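Local coordinates for conserved hypothetical protein NMB0706 (Neisseria meningitidis, PDB 1RV9) that is of unknown function but belongs to the multi-copper polyphenol oxidoreductase (laccase) family, so is possibly an oxidoreductase, at residues P157-S169 with E217-V230. Numbering follows the deposited sequence.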
loop_
_atom_site.group_PDB
_atom_site.type_symbol
_atom_site.label_atom_id
_atom_site.label_comp_id
_atom_site.label_asym_id
_atom_site.label_seq_id
_atom_site.Cartn_x
_atom_site.Cartn_y
_atom_site.Cartn_z
ATOM N N PRO A 157 16.900 -8.784 -5.858
ATOM C CA PRO A 157 15.469 -9.074 -5.970
ATOM C C PRO A 157 15.088 -10.478 -5.500
ATOM O O PRO A 157 14.033 -10.669 -4.903
ATOM C CB PRO A 157 15.193 -8.865 -7.457
ATOM C CG PRO A 157 16.132 -7.750 -7.800
ATOM C CD PRO A 157 17.409 -8.172 -7.099
ATOM N N VAL A 158 15.949 -11.458 -5.757
ATOM C CA VAL A 158 15.653 -12.828 -5.363
ATOM C C VAL A 158 15.577 -12.968 -3.842
ATOM O O VAL A 158 14.921 -13.876 -3.324
ATOM C CB VAL A 158 16.708 -13.817 -5.933
ATOM C CG1 VAL A 158 17.986 -13.760 -5.117
ATOM C CG2 VAL A 158 16.138 -15.220 -5.963
ATOM N N GLU A 159 16.239 -12.062 -3.128
ATOM C CA GLU A 159 16.230 -12.097 -1.672
ATOM C C GLU A 159 15.099 -11.236 -1.124
ATOM O O GLU A 159 14.917 -11.134 0.088
ATOM C CB GLU A 159 17.572 -11.614 -1.119
ATOM C CG GLU A 159 18.755 -12.408 -1.657
ATOM C CD GLU A 159 19.999 -12.270 -0.806
ATOM O OE1 GLU A 159 19.994 -12.775 0.338
ATOM O OE2 GLU A 159 20.983 -11.660 -1.278
ATOM N N MET A 160 14.338 -10.622 -2.024
ATOM C CA MET A 160 13.218 -9.777 -1.622
ATOM C C MET A 160 11.907 -10.534 -1.553
ATOM O O MET A 160 11.697 -11.528 -2.250
ATOM C CB MET A 160 12.998 -8.635 -2.610
ATOM C CG MET A 160 14.041 -7.558 -2.638
ATOM S SD MET A 160 13.460 -6.291 -3.779
ATOM C CE MET A 160 14.836 -5.161 -3.752
ATOM N N MET A 161 11.015 -10.047 -0.704
ATOM C CA MET A 161 9.690 -10.619 -0.603
ATOM C C MET A 161 8.761 -9.414 -0.549
ATOM O O MET A 161 9.120 -8.370 -0.002
ATOM C CB MET A 161 9.541 -11.515 0.633
ATOM C CG MET A 161 9.696 -10.844 1.973
ATOM S SD MET A 161 9.554 -12.066 3.307
ATOM C CE MET A 161 11.175 -12.660 3.364
ATOM N N ALA A 162 7.592 -9.551 -1.156
ATOM C CA ALA A 162 6.624 -8.466 -1.190
ATOM C C ALA A 162 5.302 -8.913 -0.603
ATOM O O ALA A 162 4.902 -10.068 -0.755
ATOM C CB ALA A 162 6.421 -7.994 -2.626
ATOM N N TYR A 163 4.628 -7.997 0.081
ATOM C CA TYR A 163 3.340 -8.307 0.673
ATOM C C TYR A 163 2.279 -7.420 0.047
ATOM O O TYR A 163 2.416 -6.195 0.019
ATOM C CB TYR A 163 3.366 -8.072 2.184
ATOM C CG TYR A 163 2.082 -8.469 2.873
ATOM C CD1 TYR A 163 1.753 -9.810 3.057
ATOM C CD2 TYR A 163 1.187 -7.501 3.326
ATOM C CE1 TYR A 163 0.559 -10.180 3.677
ATOM C CE2 TYR A 163 -0.004 -7.857 3.944
ATOM C CZ TYR A 163 -0.312 -9.195 4.118
ATOM O OH TYR A 163 -1.491 -9.544 4.739
ATOM N N LEU A 164 1.228 -8.045 -0.469
ATOM C CA LEU A 164 0.133 -7.308 -1.078
ATOM C C LEU A 164 -0.885 -7.034 0.025
ATOM O O LEU A 164 -1.539 -7.951 0.528
ATOM C CB LEU A 164 -0.504 -8.131 -2.199
ATOM C CG LEU A 164 0.470 -8.621 -3.274
ATOM C CD1 LEU A 164 -0.300 -9.414 -4.326
ATOM C CD2 LEU A 164 1.194 -7.441 -3.911
ATOM N N GLY A 165 -1.001 -5.764 0.398
ATOM C CA GLY A 165 -1.924 -5.372 1.446
ATOM C C GLY A 165 -3.369 -5.345 0.992
ATOM O O GLY A 165 -3.668 -5.664 -0.157
ATOM N N PRO A 166 -4.293 -4.951 1.877
ATOM C CA PRO A 166 -5.718 -4.894 1.542
ATOM C C PRO A 166 -6.028 -3.875 0.450
ATOM O O PRO A 166 -5.708 -2.698 0.587
ATOM C CB PRO A 166 -6.369 -4.543 2.879
ATOM C CG PRO A 166 -5.331 -3.696 3.542
ATOM C CD PRO A 166 -4.045 -4.437 3.237
ATOM N N ALA A 167 -6.645 -4.339 -0.633
ATOM C CA ALA A 167 -6.999 -3.466 -1.746
ATOM C C ALA A 167 -8.358 -3.866 -2.296
ATOM O O ALA A 167 -8.982 -4.816 -1.816
ATOM C CB ALA A 167 -5.945 -3.565 -2.850
ATOM N N ILE A 168 -8.821 -3.133 -3.299
ATOM C CA ILE A 168 -10.097 -3.451 -3.917
ATOM C C ILE A 168 -9.827 -4.661 -4.807
ATOM O O ILE A 168 -8.847 -4.681 -5.561
ATOM C CB ILE A 168 -10.623 -2.251 -4.744
ATOM C CG1 ILE A 168 -11.986 -2.591 -5.346
ATOM C CG2 ILE A 168 -9.611 -1.865 -5.823
ATOM C CD1 ILE A 168 -12.697 -1.397 -5.951
ATOM N N SER A 169 -10.676 -5.680 -4.702
ATOM C CA SER A 169 -10.487 -6.889 -5.491
ATOM C C SER A 169 -11.076 -6.773 -6.890
ATOM O O SER A 169 -11.895 -5.898 -7.164
ATOM C CB SER A 169 -11.100 -8.093 -4.772
ATOM O OG SER A 169 -12.512 -8.050 -4.825
ATOM N N GLU A 217 10.161 -8.517 -12.390
ATOM C CA GLU A 217 11.295 -7.758 -11.887
ATOM C C GLU A 217 12.310 -8.659 -11.184
ATOM O O GLU A 217 13.470 -8.283 -11.023
ATOM C CB GLU A 217 10.800 -6.657 -10.942
ATOM C CG GLU A 217 11.621 -5.381 -10.974
ATOM C CD GLU A 217 11.686 -4.719 -12.353
ATOM O OE1 GLU A 217 10.972 -5.141 -13.293
ATOM O OE2 GLU A 217 12.458 -3.753 -12.487
ATOM N N GLY A 218 11.871 -9.843 -10.768
ATOM C CA GLY A 218 12.776 -10.774 -10.114
ATOM C C GLY A 218 12.561 -10.985 -8.630
ATOM O O GLY A 218 13.348 -11.675 -7.983
ATOM N N VAL A 219 11.505 -10.398 -8.078
ATOM C CA VAL A 219 11.229 -10.555 -6.655
ATOM C C VAL A 219 11.027 -12.033 -6.314
ATOM O O VAL A 219 10.220 -12.723 -6.939
ATOM C CB VAL A 219 9.991 -9.724 -6.248
ATOM C CG1 VAL A 219 9.608 -10.012 -4.806
ATOM C CG2 VAL A 219 10.308 -8.240 -6.419
ATOM N N GLY A 220 11.776 -12.504 -5.319
ATOM C CA GLY A 220 11.723 -13.897 -4.905
ATOM C C GLY A 220 10.403 -14.475 -4.436
ATOM O O GLY A 220 10.105 -15.639 -4.714
ATOM N N GLY A 221 9.613 -13.688 -3.715
ATOM C CA GLY A 221 8.339 -14.191 -3.236
ATOM C C GLY A 221 7.315 -13.095 -3.033
ATOM O O GLY A 221 7.666 -11.983 -2.645
ATOM N N VAL A 222 6.054 -13.411 -3.308
ATOM C CA VAL A 222 4.956 -12.461 -3.149
ATOM C C VAL A 222 3.875 -13.106 -2.289
ATOM O O VAL A 222 3.427 -14.225 -2.563
ATOM C CB VAL A 222 4.365 -12.057 -4.513
ATOM C CG1 VAL A 222 3.303 -10.986 -4.322
ATOM C CG2 VAL A 222 5.470 -11.550 -5.423
ATOM N N TYR A 223 3.453 -12.385 -1.255
ATOM C CA TYR A 223 2.461 -12.878 -0.308
ATOM C C TYR A 223 1.290 -11.915 -0.139
ATOM O O TYR A 223 1.346 -10.775 -0.596
ATOM C CB TYR A 223 3.148 -13.105 1.040
ATOM C CG TYR A 223 4.361 -14.001 0.930
ATOM C CD1 TYR A 223 4.233 -15.387 0.987
ATOM C CD2 TYR A 223 5.627 -13.466 0.699
ATOM C CE1 TYR A 223 5.337 -16.220 0.812
ATOM C CE2 TYR A 223 6.739 -14.287 0.520
ATOM C CZ TYR A 223 6.583 -15.664 0.577
ATOM O OH TYR A 223 7.672 -16.485 0.393
ATOM N N GLY A 224 0.232 -12.388 0.515
ATOM C CA GLY A 224 -0.941 -11.562 0.744
ATOM C C GLY A 224 -1.902 -11.576 -0.429
ATOM O O GLY A 224 -1.945 -12.543 -1.192
ATOM N N GLY A 225 -2.677 -10.503 -0.572
ATOM C CA GLY A 225 -3.629 -10.406 -1.667
ATOM C C GLY A 225 -4.877 -11.254 -1.494
ATOM O O GLY A 225 -5.332 -11.894 -2.444
ATOM N N THR A 226 -5.444 -11.245 -0.291
ATOM C CA THR A 226 -6.635 -12.039 -0.003
ATOM C C THR A 226 -7.872 -11.222 0.366
ATOM O O THR A 226 -8.982 -11.754 0.397
ATOM C CB THR A 226 -6.373 -13.014 1.153
ATOM O OG1 THR A 226 -6.063 -12.269 2.339
ATOM C CG2 THR A 226 -5.212 -13.935 0.821
ATOM N N HIS A 227 -7.688 -9.937 0.645
ATOM C CA HIS A 227 -8.803 -9.080 1.036
ATOM C C HIS A 227 -9.431 -8.298 -0.110
ATOM O O HIS A 227 -8.895 -8.233 -1.216
ATOM C CB HIS A 227 -8.334 -8.057 2.075
ATOM C CG HIS A 227 -7.855 -8.656 3.359
ATOM N ND1 HIS A 227 -8.711 -9.046 4.365
ATOM C CD2 HIS A 227 -6.602 -8.900 3.815
ATOM C CE1 HIS A 227 -8.008 -9.500 5.388
ATOM N NE2 HIS A 227 -6.726 -9.422 5.079
ATOM N N CYS A 228 -10.594 -7.722 0.179
ATOM C CA CYS A 228 -11.294 -6.846 -0.749
ATOM C C CYS A 228 -11.795 -5.724 0.142
ATOM O O CYS A 228 -12.632 -5.938 1.019
ATOM C CB CYS A 228 -12.493 -7.502 -1.431
ATOM S SG CYS A 228 -13.362 -6.284 -2.478
ATOM N N THR A 229 -11.261 -4.530 -0.067
ATOM C CA THR A 229 -11.653 -3.386 0.734
ATOM C C THR A 229 -13.130 -3.036 0.574
ATOM O O THR A 229 -13.741 -2.482 1.486
ATOM C CB THR A 229 -10.799 -2.165 0.378
ATOM O OG1 THR A 229 -10.822 -1.961 -1.040
ATOM C CG2 THR A 229 -9.364 -2.377 0.828
ATOM N N VAL A 230 -13.710 -3.361 -0.577
ATOM C CA VAL A 230 -15.120 -3.060 -0.808
ATOM C C VAL A 230 -16.034 -4.020 -0.047
ATOM O O VAL A 230 -16.966 -3.595 0.637
ATOM C CB VAL A 230 -15.467 -3.115 -2.314
ATOM C CG1 VAL A 230 -16.973 -3.015 -2.513
ATOM C CG2 VAL A 230 -14.775 -1.975 -3.041
HETATM O O HOH W 1 -5.179 -8.402 0.675
#
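With CG of Tyr163 anti to its backbone N (chi1 -176°), the ring reaches back to the neighbouring strand, CE1 meeting Gly224 CA at 3.6 Å. On the same face Tyr223 takes a different chi1, CG anti to the carbonyl carbon (-54°), which presents its CE2 edge in plane to Met161 CB at 3.9 Å. On the other face of the sheet Val222 CG1 packs against Leu164 CG at 3.8 Å. These pairs flank a parallel ladder: Ala162 gives its N-H to Gly221 O and accepts the N-H of Tyr223, while Leu164 N reaches Tyr223 O at 2.7 Å in a nearly straight bond (170°). The two strands form a beta-alpha-beta crossover, its long connection ending in helix 206-217, which covers Ala162 and Leu164; 221-224 edges the six-stranded sheet. Before the strands, Pro157 O accepts the N-H groups of Gly220 and Met160 from opposite faces of its plane. Beyond them, one water bridges His227 N and, weakly, Gly165 O; Thr229 N binds Ala167 O at 2.9 Å, and Ser169 N donates to Cys228 SG over a long 3.5 Å. Thr229 OG1 bonds to Asp117, and His227 ND1 to Glu232. Backbone hydrogen bonding between the segments thus continues past the ladder, partly through water, with a thiol sulfur as acceptor in the loops beyond.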